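Local coordinates for protein platelet aggregation factor Sm-hPAF (Streptococcus mitis, PDB 4GWI) that binds fucosylated Lewis-type glycans through its F-type lectin domain, the part modelled here, and as a whole toxin probably forms pores in cholesterol-containing host membranes, at residues 86-91 and 126-131; 67-72 and 142-147. The protein carries 2 engineered substitutions. All coordinates share one frame; numbering follows the deposited sequence.

The two contacts belong to the two facing antiparallel sheets of the F-type lectin beta-sandwich: contact 1 joins neighbouring strands of the five-stranded sheet, contact 2 joins strands of the opposing one. Their centres lie about 16 Å apart, and contact 1 is nested in sequence inside the loop that contact 2 closes. They meet in the apolar interior, where Leu72 CD1 sits 3.7 Å from Phe87 CE2 and Leu91 packs on Val67. The fucose-binding end of the domain is nearer contact 1, with the Leu129 side chain about 11 Å from a bound fucose. The Glu142 side chain is about 8 Å from the calcium, the Val127 side chain about 10 Å from that of the calcium ligand Glu140.

Contact 1 (86-91 and 126-131)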
# COMPACT_ATOMS: atom_id res chain seq x y z
N ASN A 86 8.18 -10.18 0.75
CA ASN A 86 7.35 -11.18 1.37
C ASN A 86 6.12 -10.57 2.03
O ASN A 86 5.97 -10.54 3.25
CB ASN A 86 8.19 -11.96 2.40
CG ASN A 86 7.47 -13.21 2.92
OD1 ASN A 86 6.46 -13.65 2.44
ND2 ASN A 86 7.99 -13.74 4.03
N PHE A 87 5.26 -10.09 1.16
CA PHE A 87 4.10 -9.37 1.64
C PHE A 87 2.88 -9.69 0.81
O PHE A 87 2.97 -10.16 -0.33
CB PHE A 87 4.33 -7.82 1.60
CG PHE A 87 4.57 -7.25 0.23
CD1 PHE A 87 5.82 -7.25 -0.35
CD2 PHE A 87 3.48 -6.75 -0.52
CE1 PHE A 87 6.06 -6.76 -1.63
CE2 PHE A 87 3.72 -6.26 -1.77
CZ PHE A 87 4.96 -6.19 -2.33
N ASP A 88 1.72 -9.39 1.38
CA ASP A 88 0.45 -9.55 0.64
C ASP A 88 -0.17 -8.18 0.40
O ASP A 88 0.01 -7.22 1.19
CB ASP A 88 -0.61 -10.31 1.46
CG ASP A 88 -0.30 -11.84 1.66
OD1 ASP A 88 -0.84 -12.40 2.65
OD2 ASP A 88 0.47 -12.38 0.92
N VAL A 89 -0.89 -8.06 -0.69
CA VAL A 89 -1.84 -6.90 -0.94
C VAL A 89 -3.22 -7.50 -0.84
O VAL A 89 -3.55 -8.50 -1.55
CB VAL A 89 -1.57 -6.27 -2.31
CG1 VAL A 89 -2.51 -5.07 -2.58
CG2 VAL A 89 -0.10 -5.79 -2.39
N VAL A 90 -4.06 -6.90 -0.03
CA VAL A 90 -5.34 -7.49 0.36
C VAL A 90 -6.42 -6.46 0.09
O VAL A 90 -6.28 -5.23 0.34
CB VAL A 90 -5.37 -7.79 1.87
CG1 VAL A 90 -6.58 -8.65 2.21
CG2 VAL A 90 -4.10 -8.56 2.27
N LEU A 91 -7.54 -6.95 -0.46
CA LEU A 91 -8.72 -6.12 -0.58
C LEU A 91 -9.78 -6.61 0.41
O LEU A 91 -9.96 -7.83 0.50
CB LEU A 91 -9.31 -6.18 -1.98
CG LEU A 91 -8.41 -5.74 -3.18
CD1 LEU A 91 -9.19 -5.78 -4.48
CD2 LEU A 91 -7.88 -4.33 -2.84
N LYS A 126 -5.15 -3.12 1.79
CA LYS A 126 -4.18 -3.28 2.89
C LYS A 126 -2.90 -3.88 2.31
O LYS A 126 -2.96 -4.71 1.40
CB LYS A 126 -4.87 -4.20 3.92
CG LYS A 126 -4.13 -4.40 5.15
CD LYS A 126 -5.17 -5.10 6.13
CE LYS A 126 -4.36 -5.16 7.41
NZ LYS A 126 -4.93 -6.33 8.12
N VAL A 127 -1.75 -3.46 2.87
CA VAL A 127 -0.44 -4.07 2.52
C VAL A 127 -0.03 -4.70 3.85
O VAL A 127 0.05 -4.03 4.87
CB VAL A 127 0.60 -3.03 2.03
CG1 VAL A 127 1.98 -3.71 1.80
CG2 VAL A 127 0.03 -2.32 0.79
N GLU A 128 0.33 -5.99 3.79
CA GLU A 128 0.67 -6.74 5.07
C GLU A 128 2.02 -7.41 4.84
O GLU A 128 2.16 -8.27 3.96
CB GLU A 128 -0.33 -7.89 5.29
CG GLU A 128 -1.69 -7.40 5.62
CD GLU A 128 -2.73 -8.54 5.89
OE1 GLU A 128 -2.43 -9.71 5.58
OE2 GLU A 128 -3.83 -8.19 6.39
N LEU A 129 3.00 -7.05 5.68
CA LEU A 129 4.28 -7.79 5.65
C LEU A 129 4.10 -9.13 6.36
O LEU A 129 3.33 -9.19 7.28
CB LEU A 129 5.42 -7.04 6.31
CG LEU A 129 5.85 -5.74 5.64
CD1 LEU A 129 7.09 -5.16 6.36
CD2 LEU A 129 6.05 -5.88 4.14
N LYS A 130 4.84 -10.14 5.86
CA LYS A 130 4.72 -11.48 6.50
C LYS A 130 6.00 -11.82 7.25
O LYS A 130 6.15 -12.95 7.76
CB LYS A 130 4.41 -12.54 5.45
CG LYS A 130 2.93 -12.29 5.03
CD LYS A 130 2.63 -13.02 3.72
CE LYS A 130 3.09 -14.46 3.72
NZ LYS A 130 2.10 -15.37 4.39
N THR A 131 6.91 -10.87 7.38
CA THR A 131 8.23 -11.09 7.98
C THR A 131 8.29 -10.58 9.45
O THR A 131 7.46 -9.78 9.94
CB THR A 131 9.26 -10.34 7.17
OG1 THR A 131 8.79 -8.93 7.13
CG2 THR A 131 9.43 -10.97 5.75
O HOH W 1 -0.45 -11.50 5.61
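Strands 87-91 and 126-129 run antiparallel, at 162°, as neighbours in the five-stranded sheet of the F-type lectin beta-sandwich. Asp88 pairs with Glu128 and Val90 with Lys126 as hydrogen-bonded pairs, each tied by two N-H...O bonds; Asp88 N to Glu128 O, at 2.8 Å, is nearly straight at 164°. Phe87 opposite Leu129 and Val89 opposite Val127 are the non-hydrogen-bonded pairs, and their side chains make the tightly packed face, turned into the sandwich. Phe87 holds its ring in the crowded position between backbone N and carbonyl carbon (chi1 62°), so the ring lies alongside Val127, with CD2 4.1 Å from Val127 CG1. Leu129 brings CD2 to within 3.6 Å of Phe87 CB, while Val89 CG2 meets the ring of its own strand neighbour edge-on. Leu72 of the opposing sheet closes over Phe87 and Val127.

The other face is mainly charged, though Asp88 and Val90 are buried; it opens to solvent toward Lys130. Val90 CG2 slants across the carboxylate of Glu128, which also takes the ammonium of Lys126: NZ reaches OE2 at 2.8 Å on the anti lone pair. Asp88 OD1 and Glu128 OE1, 4.3 Å apart, would repel each other, but Arg101 NH1 bridges both in salt bridges and a water donates to each, while His103 ND1 bonds Asp88 OD2. Shared positive charge probably keeps both acids ionised.

Asn86 and Phe87 together face Phe104 in a G1 beta bulge. Past the strand, exposed Lys130 is the loose side: with CG anti to the carbonyl carbon it lays CD beside the Asp88 carboxylate, and bends at chi3 and chi4 then turn CE toward Asn86 OD1. Its ammonium makes no salt bridge with Asp88; its backbone N, 2.9 Å from Asn86 O, lies almost along the carbonyl axis.

Contact 2 (67-72 and 142-147); sequences VGKVKL and EVFRSA
Lys71 and Glu142 exchange two nearly straight backbone bonds, Lys71 N to Glu142 O at 2.8 Å and Glu142 N to Lys71 O at 2.9 Å, and Phe144 N bonds Lys69 O at 2.8 Å. This regular antiparallel ladder between strands 67-72 and 142-145 gives way at a classic beta bulge, where Phe144 O takes two longer bonds in its carbonyl plane, from Gly68 N at 3.0 Å and Lys69 N at 3.2 Å, and the register shifts by one residue.

On the polar face, Lys69 runs fully extended beside the Phe144 ring, with CD 4.1 Å from Phe144 CD2, and carries its ammonium to Glu114. Lys71 lies alongside Glu142, its CB at the edge of the Phe144 ring; its NZ pairs with Glu112, while Glu142 OE1 bonds Tyr73 OH. On the buried face, Val143 touches Val67, CG1 to CG1 at 4.0 Å, and more loosely Val70; Val125 packs on Val70 and Val143. At the bulge, Ser146 OG stands 3.6 Å from Gly68 CA and is hydrogen-bonded to Asn66 OD1.

Backbone bonds thus hold the strands together, while the lysines lend their methylenes to this contact and spend their charges on acids of strand 112-117.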
# COMPACT_ATOMS: atom_id res chain seq x y z
N VAL A 67 -12.41 -2.29 -7.78
CA VAL A 67 -10.94 -2.01 -7.85
C VAL A 67 -10.35 -2.85 -8.91
O VAL A 67 -10.53 -4.13 -8.98
CB VAL A 67 -10.31 -2.34 -6.49
CG1 VAL A 67 -8.75 -2.20 -6.58
CG2 VAL A 67 -10.87 -1.38 -5.39
N GLY A 68 -9.57 -2.21 -9.79
CA GLY A 68 -8.86 -2.91 -10.79
C GLY A 68 -7.32 -2.92 -10.71
O GLY A 68 -6.67 -3.81 -11.29
N LYS A 69 -6.80 -1.88 -10.01
CA LYS A 69 -5.31 -1.79 -9.94
C LYS A 69 -4.92 -1.11 -8.64
O LYS A 69 -5.56 -0.12 -8.23
CB LYS A 69 -4.72 -1.00 -11.15
CG LYS A 69 -3.17 -0.92 -11.15
CD LYS A 69 -2.83 -0.01 -12.37
CE LYS A 69 -1.38 0.22 -12.63
NZ LYS A 69 -1.39 1.10 -13.86
N VAL A 70 -3.90 -1.68 -8.04
CA VAL A 70 -3.28 -1.01 -6.84
C VAL A 70 -1.79 -0.89 -7.19
O VAL A 70 -1.16 -1.83 -7.62
CB VAL A 70 -3.41 -1.89 -5.58
CG1 VAL A 70 -2.62 -1.25 -4.37
CG2 VAL A 70 -4.93 -1.99 -5.22
N LYS A 71 -1.23 0.36 -7.05
CA LYS A 71 0.19 0.56 -7.41
C LYS A 71 0.93 0.96 -6.12
O LYS A 71 0.46 1.86 -5.45
CB LYS A 71 0.29 1.73 -8.42
CG LYS A 71 1.66 1.76 -9.03
CD LYS A 71 1.58 2.58 -10.36
CE LYS A 71 3.03 2.75 -10.82
NZ LYS A 71 2.96 3.79 -11.92
N LEU A 72 1.98 0.24 -5.81
CA LEU A 72 2.75 0.51 -4.58
C LEU A 72 4.05 1.21 -5.11
O LEU A 72 4.71 0.73 -6.01
CB LEU A 72 3.22 -0.77 -3.90
CG LEU A 72 2.08 -1.72 -3.46
CD1 LEU A 72 2.72 -2.74 -2.52
CD2 LEU A 72 0.85 -1.10 -2.80
N GLU A 142 -1.42 3.91 -4.69
CA GLU A 142 -2.48 4.52 -5.56
C GLU A 142 -3.45 3.42 -5.95
O GLU A 142 -3.04 2.24 -6.08
CB GLU A 142 -1.83 5.06 -6.87
CG GLU A 142 -0.91 6.25 -6.51
CD GLU A 142 -0.17 6.74 -7.76
OE1 GLU A 142 -0.08 6.04 -8.81
OE2 GLU A 142 0.37 7.90 -7.64
N VAL A 143 -4.73 3.79 -6.04
CA VAL A 143 -5.76 2.70 -6.32
C VAL A 143 -6.66 3.22 -7.45
O VAL A 143 -7.04 4.40 -7.44
CB VAL A 143 -6.62 2.53 -5.07
CG1 VAL A 143 -7.77 1.50 -5.36
CG2 VAL A 143 -5.76 2.05 -3.87
N PHE A 144 -6.97 2.33 -8.41
CA PHE A 144 -7.73 2.76 -9.60
C PHE A 144 -8.92 1.84 -9.82
O PHE A 144 -8.75 0.62 -9.62
CB PHE A 144 -6.84 2.69 -10.81
CG PHE A 144 -5.58 3.56 -10.65
CD1 PHE A 144 -5.61 4.96 -10.94
CD2 PHE A 144 -4.41 2.98 -10.13
CE1 PHE A 144 -4.43 5.72 -10.72
CE2 PHE A 144 -3.21 3.75 -9.94
CZ PHE A 144 -3.28 5.12 -10.19
N ARG A 145 -10.06 2.45 -10.19
CA ARG A 145 -11.22 1.58 -10.51
C ARG A 145 -11.06 0.85 -11.82
O ARG A 145 -10.42 1.29 -12.75
CB ARG A 145 -12.45 2.42 -10.61
CG ARG A 145 -12.82 3.20 -9.40
CD ARG A 145 -14.10 4.04 -9.71
NE ARG A 145 -14.51 4.83 -8.57
CZ ARG A 145 -14.36 6.16 -8.44
NH1 ARG A 145 -14.75 6.77 -7.29
NH2 ARG A 145 -13.75 6.90 -9.40
N SER A 146 -11.68 -0.32 -11.92
CA SER A 146 -11.86 -1.01 -13.23
C SER A 146 -12.64 -0.10 -14.17
O SER A 146 -13.49 0.63 -13.76
CB SER A 146 -12.81 -2.22 -13.01
OG SER A 146 -12.22 -3.07 -12.12
N ALA A 147 -12.25 -0.16 -15.43
CA ALA A 147 -12.94 0.72 -16.43
C ALA A 147 -14.30 0.20 -16.90
O ALA A 147 -14.63 -0.96 -16.60
CB ALA A 147 -12.02 0.93 -17.60